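Local coordinates for protein Xaa-Pro dipeptidase (Mycobacterium tuberculosis, PDB 5E2C) that is probably a metal-dependent aminopeptidase of the prolidase family, here represented by its creatinase/prolidase-like N-terminal domain, at residues Leu93-Ser97 and His98-Val102. Residues are numbered along the deposited sequence; the frame is centred on the assembly and turned at random.
Sequences LGFES and HVVTV
The carbonyl oxygen of E96 is gripped by two successive amides where the chain turns after strand 92-95. V100 N gives E96 O a nearly straight bond of 2.9 Å that approaches almost head-on to the carbonyl (C=O...N 169°), whereas V99 N, at 3.1 Å from E96 O, comes from above the carbonyl plane. The i to i+3 bond closes 96-99 into a type I beta turn, with S97 and H98 at its corners, and the i to i+4 bond extends it to V100. CG2 of V100, set anti to its own carbonyl carbon, lies 3.4 Å from E96 O and meets the F95 ring obliquely, CG2 to CD2 4.2 Å; L105 of helix 102-111 touches both side chains. The side chains of E96 and H98 leave the turn side by side, in the same direction. E96 CB is 3.7 Å from H98 CE1, and OE2 sits at the imidazole edge with the carboxylate and ring planes nearly perpendicular (84°). The polar ends bond elsewhere: E96 OE1 to the amides of S23 and D24, OE2 to N27, and H98 to S123 through ND1 and D24 through NE2. S97 OG is hydrogen-bonded to D103 of the second subunit. Through E96 and H98 the turn is tied to the segment running from strand 19-22 into helix 25-32 and to the loop after strand 118-121, while two amides of its own backbone satisfy the E96 carbonyl.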
ATOM      1  N   LEU A  93     -11.251  11.405   8.587  1.00 11.61           N
ATOM      2  CA  LEU A  93      -9.913  10.985   9.047  1.00 10.12           C
ATOM      3  C   LEU A  93      -9.021  10.848   7.819  1.00  9.75           C
ATOM      4  O   LEU A  93      -9.265   9.994   6.954  1.00 10.42           O
ATOM      5  CB  LEU A  93     -10.005   9.629   9.748  1.00 10.69           C
ATOM      6  CG  LEU A  93      -8.658   9.034  10.207  1.00 11.19           C
ATOM      7  CD1 LEU A  93      -7.959   9.959  11.172  1.00 11.10           C
ATOM      8  CD2 LEU A  93      -8.851   7.666  10.830  1.00 13.15           C
ATOM      9  N   GLY A  94      -8.001  11.693   7.729  1.00  8.58           N
ATOM     10  CA  GLY A  94      -7.034  11.588   6.662  1.00  8.79           C
ATOM     11  C   GLY A  94      -6.132  10.392   6.894  1.00  8.62           C
ATOM     12  O   GLY A  94      -5.876  10.024   8.034  1.00  9.53           O
ATOM     13  N   PHE A  95      -5.682   9.772   5.813  1.00  8.86           N
ATOM     14  CA  PHE A  95      -4.673   8.703   5.899  1.00  8.48           C
ATOM     15  C   PHE A  95      -3.721   8.831   4.735  1.00  9.00           C
ATOM     16  O   PHE A  95      -4.012   9.499   3.729  1.00  9.00           O
ATOM     17  CB  PHE A  95      -5.325   7.316   5.928  1.00  8.24           C
ATOM     18  CG  PHE A  95      -5.913   6.896   4.606  1.00  8.09           C
ATOM     19  CD1 PHE A  95      -7.208   7.271   4.260  1.00  9.17           C
ATOM     20  CD2 PHE A  95      -5.188   6.120   3.717  1.00  8.84           C
ATOM     21  CE1 PHE A  95      -7.753   6.897   3.034  1.00  8.78           C
ATOM     22  CE2 PHE A  95      -5.736   5.738   2.501  1.00  8.67           C
ATOM     23  CZ  PHE A  95      -7.009   6.135   2.156  1.00  9.02           C
ATOM     24  N   GLU A  96      -2.571   8.178   4.862  1.00  8.47           N
ATOM     25  CA  GLU A  96      -1.533   8.313   3.856  1.00  9.26           C
ATOM     26  C   GLU A  96      -1.617   7.179   2.837  1.00  8.84           C
ATOM     27  O   GLU A  96      -1.065   6.091   3.005  1.00  8.42           O
ATOM     28  CB  GLU A  96      -0.167   8.418   4.519  1.00  9.96           C
ATOM     29  CG  GLU A  96      -0.040   9.673   5.351  1.00 11.23           C
ATOM     30  CD  GLU A  96       1.311   9.817   6.017  1.00 12.23           C
ATOM     31  OE1 GLU A  96       1.692   8.890   6.760  1.00 12.77           O
ATOM     32  OE2 GLU A  96       1.965  10.871   5.821  1.00 14.32           O
ATOM     33  N   SER A  97      -2.337   7.457   1.768  1.00  8.70           N
ATOM     34  CA  SER A  97      -2.549   6.491   0.709  1.00  9.09           C
ATOM     35  C   SER A  97      -1.279   6.092  -0.035  1.00  8.06           C
ATOM     36  O   SER A  97      -1.274   5.068  -0.702  1.00  8.04           O
ATOM     37  CB  SER A  97      -3.614   7.024  -0.273  1.00  9.86           C
ATOM     38  OG  SER A  97      -3.194   8.249  -0.818  1.00 11.41           O
ATOM     39  N   HIS A  98      -0.192   6.860   0.103  1.00  8.62           N
ATOM     40  CA  HIS A  98       1.080   6.503  -0.517  1.00  9.66           C
ATOM     41  C   HIS A  98       1.822   5.370   0.203  1.00  9.16           C
ATOM     42  O   HIS A  98       2.759   4.792  -0.350  1.00 10.08           O
ATOM     43  CB  HIS A  98       1.998   7.727  -0.676  1.00 10.31           C
ATOM     44  CG  HIS A  98       2.663   8.162   0.593  1.00 12.07           C
ATOM     45  ND1 HIS A  98       2.014   8.877   1.572  1.00 12.37           N
ATOM     46  CD2 HIS A  98       3.931   7.976   1.042  1.00 13.10           C
ATOM     47  CE1 HIS A  98       2.852   9.120   2.570  1.00 13.42           C
ATOM     48  NE2 HIS A  98       4.020   8.577   2.274  1.00 13.79           N
ATOM     49  N   VAL A  99       1.390   5.044   1.415  0.50  9.07           N
ATOM     50  CA  VAL A  99       2.028   3.981   2.171  0.50  9.14           C
ATOM     51  C   VAL A  99       1.062   2.917   2.723  0.50  8.45           C
ATOM     52  O   VAL A  99       1.436   1.760   2.827  0.50  9.43           O
ATOM     53  CB  VAL A  99       2.904   4.584   3.286  0.50  9.61           C
ATOM     54  CG1 VAL A  99       2.093   4.894   4.523  0.50  9.76           C
ATOM     55  CG2 VAL A  99       4.051   3.642   3.610  0.50  9.79           C
ATOM     56  N   VAL A 100      -0.170   3.283   3.060  1.00  7.80           N
ATOM     57  CA  VAL A 100      -1.147   2.301   3.552  1.00  7.64           C
ATOM     58  C   VAL A 100      -1.487   1.324   2.404  1.00  7.26           C
ATOM     59  O   VAL A 100      -1.775   1.744   1.279  1.00  7.21           O
ATOM     60  CB  VAL A 100      -2.415   2.985   4.124  1.00  7.85           C
ATOM     61  CG1 VAL A 100      -3.518   1.974   4.466  1.00  7.78           C
ATOM     62  CG2 VAL A 100      -2.075   3.848   5.334  1.00  8.97           C
ATOM     63  N   THR A 101      -1.446   0.022   2.687  1.00  7.10           N
ATOM     64  CA  THR A 101      -1.753  -0.996   1.680  1.00  7.14           C
ATOM     65  C   THR A 101      -3.257  -1.174   1.519  1.00  7.02           C
ATOM     66  O   THR A 101      -4.027  -0.696   2.342  1.00  7.57           O
ATOM     67  CB  THR A 101      -1.141  -2.366   2.020  1.00  7.24           C
ATOM     68  OG1 THR A 101      -1.746  -2.880   3.209  1.00  7.58           O
ATOM     69  CG2 THR A 101       0.388  -2.250   2.188  1.00  7.43           C
ATOM     70  N   VAL A 102      -3.670  -1.879   0.479  1.00  6.93           N
ATOM     71  CA  VAL A 102      -5.092  -2.135   0.268  1.00  7.86           C
ATOM     72  C   VAL A 102      -5.643  -2.980   1.437  1.00  8.02           C
ATOM     73  O   VAL A 102      -6.677  -2.647   2.021  1.00  8.19           O
ATOM     74  CB  VAL A 102      -5.366  -2.757  -1.106  1.00  8.63           C
ATOM     75  CG1 VAL A 102      -6.817  -3.217  -1.229  1.00 10.33           C
ATOM     76  CG2 VAL A 102      -5.018  -1.760  -2.196  1.00  8.67           C
TER